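Local coordinates for AlgW protein (Pseudomonas aeruginosa, PDB 7CO3), which acts as an HtrA-type serine protease that joins a trypsin-like peptidase domain to a PDZ domain, at the interface of chains A and B. Numbering follows the deposited sequence. Chains: chain A/B, AlgW protein.

Contact 1: the interface of chains A and B. Residues chain A 204, 207, 217, 257; chain B 190, 193.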
loop_
_atom_site.group_PDB
_atom_site.type_symbol
_atom_site.label_atom_id
_atom_site.label_comp_id
_atom_site.label_asym_id
_atom_site.label_seq_id
_atom_site.Cartn_x
_atom_site.Cartn_y
_atom_site.Cartn_z
ATOM N N ARG A 204 2.507 -14.807 -13.996
ATOM C CA ARG A 204 2.075 -15.531 -12.796
ATOM C C ARG A 204 0.978 -16.518 -13.176
ATOM O O ARG A 204 -0.201 -16.173 -13.347
ATOM C CB ARG A 204 1.594 -14.567 -11.717
ATOM C CG ARG A 204 2.739 -13.797 -11.085
ATOM C CD ARG A 204 3.514 -14.634 -10.088
ATOM N NE ARG A 204 4.188 -13.772 -9.136
ATOM C CZ ARG A 204 5.504 -13.661 -8.982
ATOM N NH1 ARG A 204 6.339 -14.358 -9.737
ATOM N NH2 ARG A 204 5.991 -12.822 -8.067
ATOM N N LEU A 207 -1.203 -19.575 -9.587
ATOM C CA LEU A 207 -2.000 -18.884 -8.571
ATOM C C LEU A 207 -3.233 -19.687 -8.202
ATOM O O LEU A 207 -3.802 -19.483 -7.128
ATOM C CB LEU A 207 -2.423 -17.511 -9.086
ATOM C CG LEU A 207 -1.332 -16.457 -9.233
ATOM C CD1 LEU A 207 -1.976 -15.103 -9.351
ATOM C CD2 LEU A 207 -0.432 -16.521 -8.042
ATOM N N GLN A 217 1.673 -9.091 -12.140
ATOM C CA GLN A 217 1.580 -8.736 -10.724
ATOM C C GLN A 217 1.946 -7.256 -10.554
ATOM O O GLN A 217 2.857 -6.752 -11.217
ATOM C CB GLN A 217 2.483 -9.646 -9.879
ATOM C CG GLN A 217 2.223 -9.588 -8.375
ATOM C CD GLN A 217 3.170 -10.452 -7.566
ATOM O OE1 GLN A 217 3.404 -11.622 -7.882
ATOM N NE2 GLN A 217 3.734 -9.863 -6.502
ATOM N N PHE A 257 -3.143 -8.577 -9.252
ATOM C CA PHE A 257 -2.946 -9.410 -10.441
ATOM C C PHE A 257 -3.830 -8.927 -11.576
ATOM O O PHE A 257 -5.030 -8.724 -11.378
ATOM C CB PHE A 257 -3.260 -10.862 -10.125
ATOM C CG PHE A 257 -2.408 -11.419 -9.048
ATOM C CD1 PHE A 257 -1.069 -11.697 -9.292
ATOM C CD2 PHE A 257 -2.934 -11.649 -7.768
ATOM C CE1 PHE A 257 -0.268 -12.236 -8.306
ATOM C CE2 PHE A 257 -2.124 -12.157 -6.776
ATOM C CZ PHE A 257 -0.795 -12.441 -7.039
ATOM N N VAL B 190 4.418 -16.138 -3.362
ATOM C CA VAL B 190 3.889 -16.011 -4.726
ATOM C C VAL B 190 4.992 -16.106 -5.779
ATOM O O VAL B 190 4.705 -16.303 -6.964
ATOM C CB VAL B 190 3.096 -14.693 -4.893
ATOM C CG1 VAL B 190 4.028 -13.498 -4.866
ATOM C CG2 VAL B 190 2.270 -14.689 -6.180
ATOM N N THR B 193 9.275 -11.054 -6.064
ATOM C CA THR B 193 8.353 -9.941 -6.231
ATOM C C THR B 193 9.098 -8.634 -5.994
ATOM O O THR B 193 9.848 -8.515 -5.032
ATOM C CB THR B 193 7.171 -10.066 -5.238
ATOM O OG1 THR B 193 6.310 -11.152 -5.610
ATOM C CG2 THR B 193 6.354 -8.719 -5.160
#
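B:Val190 lies against A:Arg204 and places its backbone carbonyl over the guanidinium. B:Val190 O sits 3.3 Å above the A:Arg204 guanidinium plane, over the centre of one face. The two side chains cross at about a right angle. CG1 of B:Val190 stands between its own backbone N and carbonyl carbon (chi1 70°). This sends both methyls toward chain A. B:Val190 CG1 faces the side-chain oxygen OE1 of A:Gln217 at 3.6 Å. B:Val190 CG2 meets A:Leu207 CD2 at 3.8 Å and, tip to tip, A:Phe257 CZ at 3.9 Å. Within chain A, A:Leu207 CD1 rests over the centre of one face of the A:Phe257 ring.

The polar half starts with A:Arg204, whose chain bends at chi2 (-77°) and lays the NE and NH2 edge along A:Gln217 OE1. It grips A:Gln217 side-on, with two nitrogens on one oxygen. A:Arg204 NE reaches A:Gln217 OE1 at 2.6 Å, close to the C=O axis. A:Arg204 NH2 donates to A:Gln217 OE1 at 2.9 Å from above the carbonyl plane. This pairing should fix the amide rotation and turn NE2 of A:Gln217 to chain B. A:Gln217 NE2 donates to the hydroxyl OG1 of B:Thr193 at 3.0 Å. NH2 of A:Arg204 also hydrogen-bonds this OG1, which lies at the guanidinium edge, in plane.

In chain A the patch gathers strands 203-204, 215-218 and 256-260 and the loop at A:Leu207. In chain B it takes the loop at B:Val190 and the start of strand 193-201.

Contact 2: the interface of chains A and B. Residues chain A 177, 199-201, 204, 217; chain B 191-195.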
loop_
_atom_site.group_PDB
_atom_site.type_symbol
_atom_site.label_atom_id
_atom_site.label_comp_id
_atom_site.label_asym_id
_atom_site.label_seq_id
_atom_site.Cartn_x
_atom_site.Cartn_y
_atom_site.Cartn_z
ATOM N N THR A 177 9.460 -5.922 -15.538
ATOM C CA THR A 177 9.374 -5.725 -14.096
ATOM C C THR A 177 10.151 -4.487 -13.670
ATOM O O THR A 177 11.299 -4.285 -14.068
ATOM C CB THR A 177 9.901 -6.970 -13.381
ATOM O OG1 THR A 177 9.014 -8.047 -13.665
ATOM C CG2 THR A 177 10.007 -6.782 -11.851
ATOM N N ILE A 199 5.168 -2.753 -12.128
ATOM C CA ILE A 199 5.103 -4.179 -12.455
ATOM C C ILE A 199 5.995 -4.912 -11.471
ATOM O O ILE A 199 7.211 -4.703 -11.464
ATOM C CB ILE A 199 5.557 -4.441 -13.906
ATOM C CG1 ILE A 199 4.767 -3.610 -14.907
ATOM C CG2 ILE A 199 5.518 -5.961 -14.246
ATOM C CD1 ILE A 199 3.248 -3.767 -14.789
ATOM N N SER A 200 5.392 -5.780 -10.647
ATOM C CA SER A 200 6.110 -6.526 -9.621
ATOM C C SER A 200 6.687 -7.831 -10.151
ATOM O O SER A 200 7.640 -8.366 -9.569
ATOM C CB SER A 200 5.190 -6.808 -8.437
ATOM O OG SER A 200 4.922 -5.597 -7.762
ATOM N N ALA A 201 6.079 -8.368 -11.202
ATOM C CA ALA A 201 6.435 -9.647 -11.826
ATOM C C ALA A 201 5.447 -9.876 -12.961
ATOM O O ALA A 201 4.386 -9.232 -13.041
ATOM C CB ALA A 201 6.416 -10.821 -10.842
ATOM N N ARG A 204 2.507 -14.807 -13.996
ATOM C CA ARG A 204 2.075 -15.531 -12.796
ATOM C C ARG A 204 0.978 -16.518 -13.176
ATOM O O ARG A 204 -0.201 -16.173 -13.347
ATOM C CB ARG A 204 1.594 -14.567 -11.717
ATOM C CG ARG A 204 2.739 -13.797 -11.085
ATOM C CD ARG A 204 3.514 -14.634 -10.088
ATOM N NE ARG A 204 4.188 -13.772 -9.136
ATOM C CZ ARG A 204 5.504 -13.661 -8.982
ATOM N NH1 ARG A 204 6.339 -14.358 -9.737
ATOM N NH2 ARG A 204 5.991 -12.822 -8.067
ATOM N N GLN A 217 1.673 -9.091 -12.140
ATOM C CA GLN A 217 1.580 -8.736 -10.724
ATOM C C GLN A 217 1.946 -7.256 -10.554
ATOM O O GLN A 217 2.857 -6.752 -11.217
ATOM C CB GLN A 217 2.483 -9.646 -9.879
ATOM C CG GLN A 217 2.223 -9.588 -8.375
ATOM C CD GLN A 217 3.170 -10.452 -7.566
ATOM O OE1 GLN A 217 3.404 -11.622 -7.882
ATOM N NE2 GLN A 217 3.734 -9.863 -6.502
ATOM N N GLY B 191 6.250 -16.026 -5.375
ATOM C CA GLY B 191 7.343 -15.824 -6.304
ATOM C C GLY B 191 8.115 -14.563 -5.979
ATOM O O GLY B 191 7.679 -13.711 -5.209
ATOM N N GLN B 192 9.321 -14.510 -6.524
ATOM C CA GLN B 192 10.101 -13.295 -6.401
ATOM C C GLN B 192 9.273 -12.111 -6.868
ATOM O O GLN B 192 8.684 -12.139 -7.950
ATOM C CB GLN B 192 11.365 -13.359 -7.235
ATOM C CG GLN B 192 12.292 -12.262 -6.776
ATOM C CD GLN B 192 13.505 -12.114 -7.658
ATOM O OE1 GLN B 192 13.401 -11.781 -8.844
ATOM N NE2 GLN B 192 14.680 -12.349 -7.067
ATOM N N THR B 193 9.275 -11.054 -6.064
ATOM C CA THR B 193 8.353 -9.941 -6.231
ATOM C C THR B 193 9.098 -8.634 -5.994
ATOM O O THR B 193 9.848 -8.515 -5.032
ATOM C CB THR B 193 7.171 -10.066 -5.238
ATOM O OG1 THR B 193 6.310 -11.152 -5.610
ATOM C CG2 THR B 193 6.354 -8.719 -5.160
ATOM N N VAL B 194 8.910 -7.655 -6.864
ATOM C CA VAL B 194 9.529 -6.347 -6.668
ATOM C C VAL B 194 8.438 -5.357 -6.302
ATOM O O VAL B 194 7.470 -5.224 -7.031
ATOM C CB VAL B 194 10.314 -5.858 -7.904
ATOM C CG1 VAL B 194 11.045 -4.516 -7.559
ATOM C CG2 VAL B 194 11.331 -6.894 -8.328
ATOM N N THR B 195 8.617 -4.631 -5.204
ATOM C CA THR B 195 7.723 -3.527 -4.872
ATOM C C THR B 195 8.513 -2.235 -4.755
ATOM O O THR B 195 9.701 -2.253 -4.493
ATOM C CB THR B 195 6.951 -3.795 -3.582
ATOM O OG1 THR B 195 7.889 -4.133 -2.551
ATOM C CG2 THR B 195 6.002 -4.946 -3.761
HETATM O O HOH W 1 9.540 -10.341 -10.082
#
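A:Thr177 CG2 and B:Val194 CG2 meet methyl to methyl at 3.8 Å. The two side chains cross obliquely. B:Val194 holds CG1 anti to its backbone N (chi1 -175°), which leaves CG2 beside that N and turned to chain A. A second, looser apolar touch joins A:Ser200 CB to B:Thr193 CG2 at 4.0 Å.

A:Ser200 bonds to the backbone of B:Val194 through two groups. The carbonyl A:Ser200 O accepts from B:Val194 N at 3.1 Å, in the carbonyl plane and on a lone pair. The hydroxyl A:Ser200 OG, set beside its own backbone N (chi1 -70°), donates to B:Val194 O at 2.7 Å. This donor is tilted out of the carbonyl plane. B:Val194 therefore has both backbone polar groups satisfied by one residue.

Farther out, the A:Arg204 guanidinium lies between A:Ala201 and B:Gly191. A:Ala201 CB covers one face, toward the rim. B:Gly191 N lies beyond the opposite face. A:Arg204 NH2 donates to B:Gln192 O at 2.8 Å. That bond is nearly straight (164° at H) and in the guanidinium plane, but it comes from above the carbonyl plane. A water links B:Gln192 O to A:Ser200 O, so each carbonyl has a second partner. B:Thr193 OG1 donates to B:Gly191 O at 2.9 Å. With its proton used there, the hydroxyl can accept from the side chains of chain A. The bond should also steady the turn into the strand.

The site joins the end of strand 193-201 in one subunit to the start of the same strand in the next. It probably holds neighbouring protease domains together in the trimer.

The C-alpha centres of contact 1 and contact 2 are about 6 Å apart, so the two form one continuous patch. They share A:Arg204, A:Gln217 and B:Thr193. Contact 1 adds the loop at B:Val190 and its apolar seat. Contact 2 adds the pairing along strand 193-201. The interface as a whole is not an exact two-fold: here different ends of that strand meet across it. Such head-to-tail pairing can repeat from copy to copy and suits the three copies of the deposited assembly. HtrA proteases typically form trimers through their protease domains, and this patch fits that role.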